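Local coordinates for protein glycoside hydrolase family 81 (Clostridium thermocellum, PDB 6FOP) that probably hydrolyses beta-1,3-glucans such as laminarin as a family 81 glycoside hydrolase of the Clostridium thermocellum cellulosome, at residues A[307-312]-A[650-655]; A[312-317]-A[655-660]. One frame throughout, in Å; residues are numbered along the deposited sequence. Where two conformers were deposited one is given.

Interaction 1: residues A[307-312]-A[650-655]; sequences PNLPDK and YHWICN
Leu309 and Pro310, in the loop from strand 295-301 to helix 317-329, lie against His651, Trp652 and Asn655 on helix 646-659. Leu309 supplies the apolar part: its CD1, anti to CA (chi2 -179°), comes within 3.5 Å of Trp652 CE3, obliquely to the indole, and 4.0 Å from Asn655 CB. This is where the last helix of the chain meets the lead-in to helix 317-329, in the helical region that in this family forms an (alpha/alpha)6 barrel. The polar part centres on Asn655. Its OD1 takes the backbone N-H of Lys312 in the amide plane, on a lone pair, at 3.0 Å, though the N-H...O angle is only 136°. Its ND2 sits 3.2 Å above the centre of the His651 ring, 3.0 Å from Pro310 O, and donates to His651 O at 3.0 Å; Asn655 N reaches the same oxygen from the opposite face of the carbonyl. The OD1 and ND2 bonds together hold the amide in its rotation. At the edge of the His651 ring Leu309 O lies 3.4 Å from CE1. Gln358 of helix 339-359 bonds both, His651 NE2 through OE1 and Leu309 O through NE2.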
loop_
_atom_site.group_PDB
_atom_site.type_symbol
_atom_site.label_atom_id
_atom_site.label_comp_id
_atom_site.label_asym_id
_atom_site.label_seq_id
_atom_site.Cartn_x
_atom_site.Cartn_y
_atom_site.Cartn_z
ATOM N N PRO A 307 17.453 -11.882 5.885
ATOM C CA PRO A 307 16.500 -12.948 6.249
ATOM C C PRO A 307 16.387 -13.168 7.755
ATOM O O PRO A 307 15.494 -13.874 8.194
ATOM C CB PRO A 307 17.084 -14.186 5.560
ATOM C CG PRO A 307 18.536 -13.897 5.473
ATOM C CD PRO A 307 18.655 -12.423 5.233
ATOM N N ASN A 308 17.300 -12.571 8.503
ATOM C CA ASN A 308 17.393 -12.665 9.961
ATOM C C ASN A 308 18.585 -11.831 10.387
ATOM O O ASN A 308 19.483 -11.575 9.601
ATOM C CB ASN A 308 17.589 -14.117 10.439
ATOM C CG ASN A 308 18.782 -14.809 9.778
ATOM O OD1 ASN A 308 18.672 -15.371 8.685
ATOM N ND2 ASN A 308 19.919 -14.800 10.455
ATOM N N LEU A 309 18.599 -11.418 11.662
ATOM C CA LEU A 309 19.798 -10.837 12.233
ATOM C C LEU A 309 20.835 -11.958 12.543
ATOM O O LEU A 309 20.460 -13.111 12.761
ATOM C CB LEU A 309 19.475 -10.046 13.501
ATOM C CG LEU A 309 18.599 -8.809 13.297
ATOM C CD1 LEU A 309 18.387 -8.105 14.618
ATOM C CD2 LEU A 309 19.218 -7.849 12.290
ATOM N N PRO A 310 22.125 -11.621 12.456
ATOM C CA PRO A 310 23.174 -12.627 12.702
ATOM C C PRO A 310 23.284 -12.985 14.191
ATOM O O PRO A 310 22.556 -12.457 15.023
ATOM C CB PRO A 310 24.441 -11.918 12.209
ATOM C CG PRO A 310 24.189 -10.507 12.496
ATOM C CD PRO A 310 22.712 -10.291 12.190
ATOM N N ASP A 311 24.198 -13.907 14.497
ATOM C CA ASP A 311 24.438 -14.341 15.880
ATOM C C ASP A 311 25.540 -13.498 16.480
ATOM O O ASP A 311 26.651 -13.956 16.644
ATOM C CB ASP A 311 24.786 -15.824 15.913
ATOM C CG ASP A 311 24.984 -16.354 17.309
ATOM O OD1 ASP A 311 24.624 -15.693 18.308
ATOM O OD2 ASP A 311 25.502 -17.477 17.394
ATOM N N LYS A 312 25.215 -12.256 16.814
ATOM C CA LYS A 312 26.189 -11.297 17.335
ATOM C C LYS A 312 25.777 -10.631 18.640
ATOM O O LYS A 312 26.462 -9.749 19.123
ATOM C CB LYS A 312 26.564 -10.242 16.283
ATOM C CG LYS A 312 27.240 -10.822 15.061
ATOM C CD LYS A 312 28.630 -11.374 15.381
ATOM C CE LYS A 312 29.212 -12.032 14.145
ATOM N NZ LYS A 312 30.532 -12.702 14.402
ATOM N N TYR A 650 14.367 -11.107 22.327
ATOM C CA TYR A 650 15.613 -10.875 23.005
ATOM C C TYR A 650 16.824 -10.941 22.084
ATOM O O TYR A 650 17.766 -10.174 22.255
ATOM C CB TYR A 650 15.738 -11.819 24.166
ATOM C CG TYR A 650 16.701 -11.365 25.205
ATOM C CD1 TYR A 650 16.591 -10.109 25.789
ATOM C CD2 TYR A 650 17.726 -12.205 25.633
ATOM C CE1 TYR A 650 17.476 -9.702 26.776
ATOM C CE2 TYR A 650 18.602 -11.821 26.643
ATOM C CZ TYR A 650 18.482 -10.556 27.191
ATOM O OH TYR A 650 19.323 -10.121 28.177
ATOM N N HIS A 651 16.749 -11.781 21.047
ATOM C CA HIS A 651 17.786 -11.846 20.001
ATOM C C HIS A 651 17.880 -10.518 19.242
ATOM O O HIS A 651 18.976 -10.028 18.971
ATOM C CB HIS A 651 17.446 -13.008 19.092
ATOM C CG HIS A 651 18.397 -13.251 17.967
ATOM N ND1 HIS A 651 18.214 -12.718 16.710
ATOM C CD2 HIS A 651 19.449 -14.101 17.862
ATOM C CE1 HIS A 651 19.129 -13.197 15.898
ATOM N NE2 HIS A 651 19.885 -14.049 16.568
ATOM N N TRP A 652 16.715 -9.912 18.948
ATOM C CA TRP A 652 16.674 -8.629 18.254
ATOM C C TRP A 652 17.348 -7.552 19.102
ATOM O O TRP A 652 18.286 -6.844 18.655
ATOM C CB TRP A 652 15.222 -8.265 17.989
ATOM C CG TRP A 652 14.992 -6.888 17.454
ATOM C CD1 TRP A 652 14.770 -5.749 18.170
ATOM C CD2 TRP A 652 14.868 -6.516 16.079
ATOM N NE1 TRP A 652 14.556 -4.689 17.339
ATOM C CE2 TRP A 652 14.608 -5.127 16.047
ATOM C CE3 TRP A 652 14.986 -7.210 14.871
ATOM C CZ2 TRP A 652 14.434 -4.432 14.857
ATOM C CZ3 TRP A 652 14.804 -6.521 13.693
ATOM C CH2 TRP A 652 14.559 -5.143 13.694
ATOM N N ILE A 653 16.882 -7.420 20.337
ATOM C CA ILE A 653 17.370 -6.349 21.193
ATOM C C ILE A 653 18.878 -6.487 21.449
ATOM O O ILE A 653 19.632 -5.510 21.346
ATOM C CB ILE A 653 16.603 -6.339 22.527
ATOM C CG1 ILE A 653 15.144 -5.924 22.312
ATOM C CG2 ILE A 653 17.266 -5.393 23.513
ATOM C CD1 ILE A 653 14.252 -6.152 23.512
ATOM N N CYS A 654 19.312 -7.713 21.759
ATOM C CA CYS A 654 20.726 -7.933 22.119
ATOM C C CYS A 654 21.650 -7.832 20.905
ATOM O O CYS A 654 22.810 -7.438 21.036
ATOM C CB CYS A 654 20.910 -9.274 22.796
ATOM S SG CYS A 654 20.164 -9.356 24.442
ATOM N N ASN A 655 21.147 -8.176 19.696
ATOM C CA ASN A 655 21.939 -7.912 18.495
ATOM C C ASN A 655 22.122 -6.409 18.265
ATOM O O ASN A 655 23.222 -5.959 17.922
ATOM C CB ASN A 655 21.368 -8.598 17.268
ATOM C CG ASN A 655 21.982 -9.975 17.054
ATOM O OD1 ASN A 655 23.180 -10.092 16.783
ATOM N ND2 ASN A 655 21.174 -11.016 17.198
#

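Interaction 2: residues A[312-317]-A[655-660]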
loop_
_atom_site.group_PDB
_atom_site.type_symbol
_atom_site.label_atom_id
_atom_site.label_comp_id
_atom_site.label_asym_id
_atom_site.label_seq_id
_atom_site.Cartn_x
_atom_site.Cartn_y
_atom_site.Cartn_z
ATOM N N LYS A 312 25.215 -12.256 16.814
ATOM C CA LYS A 312 26.189 -11.297 17.335
ATOM C C LYS A 312 25.777 -10.631 18.640
ATOM O O LYS A 312 26.462 -9.749 19.123
ATOM C CB LYS A 312 26.564 -10.242 16.283
ATOM C CG LYS A 312 27.240 -10.822 15.061
ATOM C CD LYS A 312 28.630 -11.374 15.381
ATOM C CE LYS A 312 29.212 -12.032 14.145
ATOM N NZ LYS A 312 30.532 -12.702 14.402
ATOM N N GLY A 313 24.692 -11.089 19.241
ATOM C CA GLY A 313 24.110 -10.386 20.376
ATOM C C GLY A 313 24.795 -10.602 21.703
ATOM O O GLY A 313 25.512 -11.584 21.905
ATOM N N THR A 314 24.506 -9.690 22.630
ATOM C CA THR A 314 24.995 -9.745 24.001
ATOM C C THR A 314 24.138 -10.626 24.920
ATOM O O THR A 314 24.265 -10.542 26.152
ATOM C CB THR A 314 25.052 -8.333 24.592
ATOM O OG1 THR A 314 23.744 -7.764 24.598
ATOM C CG2 THR A 314 25.993 -7.421 23.812
ATOM N N TYR A 315 23.308 -11.485 24.347
ATOM C CA TYR A 315 22.453 -12.394 25.133
ATOM C C TYR A 315 23.241 -13.451 25.907
ATOM O O TYR A 315 24.307 -13.894 25.477
ATOM C CB TYR A 315 21.392 -13.104 24.251
ATOM C CG TYR A 315 21.798 -13.342 22.824
ATOM C CD1 TYR A 315 22.845 -14.191 22.466
ATOM C CD2 TYR A 315 21.163 -12.664 21.814
ATOM C CE1 TYR A 315 23.221 -14.367 21.134
ATOM C CE2 TYR A 315 21.529 -12.813 20.490
ATOM C CZ TYR A 315 22.555 -13.659 20.149
ATOM O OH TYR A 315 22.928 -13.763 18.829
ATOM N N ASP A 316 22.680 -13.848 27.047
ATOM C CA ASP A 316 23.044 -15.125 27.679
ATOM C C ASP A 316 22.580 -16.223 26.711
ATOM O O ASP A 316 21.367 -16.425 26.513
ATOM C CB ASP A 316 22.365 -15.182 29.072
ATOM C CG ASP A 316 22.380 -16.545 29.731
ATOM O OD1 ASP A 316 22.959 -17.501 29.233
ATOM O OD2 ASP A 316 21.731 -16.657 30.787
ATOM N N ARG A 317 23.547 -16.897 26.093
ATOM C CA ARG A 317 23.235 -17.903 25.066
ATOM C C ARG A 317 22.411 -19.063 25.625
ATOM O O ARG A 317 21.584 -19.603 24.919
ATOM C CB ARG A 317 24.483 -18.479 24.401
ATOM C CG ARG A 317 25.348 -17.474 23.716
ATOM C CD ARG A 317 26.544 -18.184 23.070
ATOM N NE ARG A 317 26.181 -18.979 21.891
ATOM C CZ ARG A 317 25.830 -18.467 20.708
ATOM N NH1 ARG A 317 25.822 -17.153 20.528
ATOM N NH2 ARG A 317 25.519 -19.278 19.698
ATOM N N ASN A 655 21.147 -8.176 19.696
ATOM C CA ASN A 655 21.939 -7.912 18.495
ATOM C C ASN A 655 22.122 -6.409 18.265
ATOM O O ASN A 655 23.222 -5.959 17.922
ATOM C CB ASN A 655 21.368 -8.598 17.268
ATOM C CG ASN A 655 21.982 -9.975 17.054
ATOM O OD1 ASN A 655 23.180 -10.092 16.783
ATOM N ND2 ASN A 655 21.174 -11.016 17.198
ATOM N N LEU A 656 21.066 -5.608 18.434
ATOM C CA LEU A 656 21.252 -4.160 18.275
ATOM C C LEU A 656 22.205 -3.581 19.327
ATOM O O LEU A 656 22.992 -2.691 19.051
ATOM C CB LEU A 656 19.913 -3.414 18.263
ATOM C CG LEU A 656 19.018 -3.738 17.058
ATOM C CD1 LEU A 656 17.631 -3.155 17.261
ATOM C CD2 LEU A 656 19.629 -3.254 15.768
ATOM N N ASP A 657 22.163 -4.168 20.526
ATOM C CA ASP A 657 23.082 -3.816 21.614
ATOM C C ASP A 657 24.561 -3.993 21.208
ATOM O O ASP A 657 25.405 -3.156 21.543
ATOM C CB ASP A 657 22.728 -4.655 22.855
ATOM C CG ASP A 657 23.462 -4.210 24.113
ATOM O OD1 ASP A 657 23.689 -2.997 24.353
ATOM O OD2 ASP A 657 23.810 -5.099 24.896
ATOM N N SER A 658 24.839 -5.051 20.432
ATOM C CA SER A 658 26.169 -5.355 19.968
ATOM C C SER A 658 26.555 -4.632 18.672
ATOM O O SER A 658 27.664 -4.082 18.549
ATOM C CB SER A 658 26.235 -6.867 19.736
ATOM O OG SER A 658 27.488 -7.212 19.249
ATOM N N LEU A 659 25.654 -4.683 17.699
ATOM C CA LEU A 659 25.915 -4.183 16.331
ATOM C C LEU A 659 25.821 -2.679 16.213
ATOM O O LEU A 659 26.515 -2.068 15.382
ATOM C CB LEU A 659 24.914 -4.797 15.356
ATOM C CG LEU A 659 24.883 -6.327 15.186
ATOM C CD1 LEU A 659 23.587 -6.755 14.473
ATOM C CD2 LEU A 659 26.045 -6.823 14.371
ATOM N N GLY A 660 24.961 -2.067 17.017
ATOM C CA GLY A 660 24.590 -0.667 16.834
ATOM C C GLY A 660 23.303 -0.503 16.053
ATOM O O GLY A 660 22.596 -1.460 15.777
#
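Thr314 with Asp657, and Lys312 with Ser658, make a mainly polar, partly buried contact between the loop just ahead of helix 317-329 and the C-terminal end of helix 646-659. Thr314 OG1 donates to Asp657 OD2 at 2.7 Å, and OD2 accepts on its anti lone pair, the one pointing away from the other carboxylate oxygen. The hydroxyl is placed between the backbone N and the carbonyl carbon (chi1 61°), and the two side chains cross at about a right angle; CG2 of Thr314 packs 3.4 Å from the same Asp657 OD2. Lys631 NZ also bonds Thr314 OG1 and makes a long, weak ion pair with Asp657 OD2, so Asp657 OD2 probably feels some positive charge.

At the next residue, Ser658 OG, in the conformer described, donates to Lys312 O at 2.7 Å, tilted 25° from the carbonyl plane; the bond is not certain for the second conformer. Beside it, Lys312 CB touches Leu659 CD2 at 4.0 Å while the rest of the lysine chain leads away. On the buried side the edge of the Tyr315 ring faces the Asn655 amide, the planes 78° apart and ND2 3.6 Å from OH. Gly313 CA lies 3.5 Å above one face of that ring, toward its rim, and Gly313 N gives Tyr315 OH a weak bond; the hydroxyl's stronger partner is Asp311.

Gly660, with positive phi, ends helix 646-659, Asp316 weakly caps helix 317-329, and Leu656 and Leu659 pack on Phe676 of strand 673-678, with helix 627-633 beside Asp657.

Overall arrangement
Both contacts join the same two elements, the loop ahead of helix 317-329 and helix 646-659, and they share Lys312 and Asn655, their centres about 6 Å apart. Interaction 1 is the buried one: leucine against indole, and a histidine and an asparagine amide that meet mostly backbone carbonyls and N-H groups. Interaction 2 lies farther from the centre of the chain, and its threonine hydroxyl and carboxylate form a short bond near the surface, joined by a serine bond in one conformer. The seam between them is continuous: Tyr315 lays its ring nearly parallel to His651 and packs on Cys654, Thr314 N probably bonds Cys654 O, and Asp311 forms a salt bridge with Arg317.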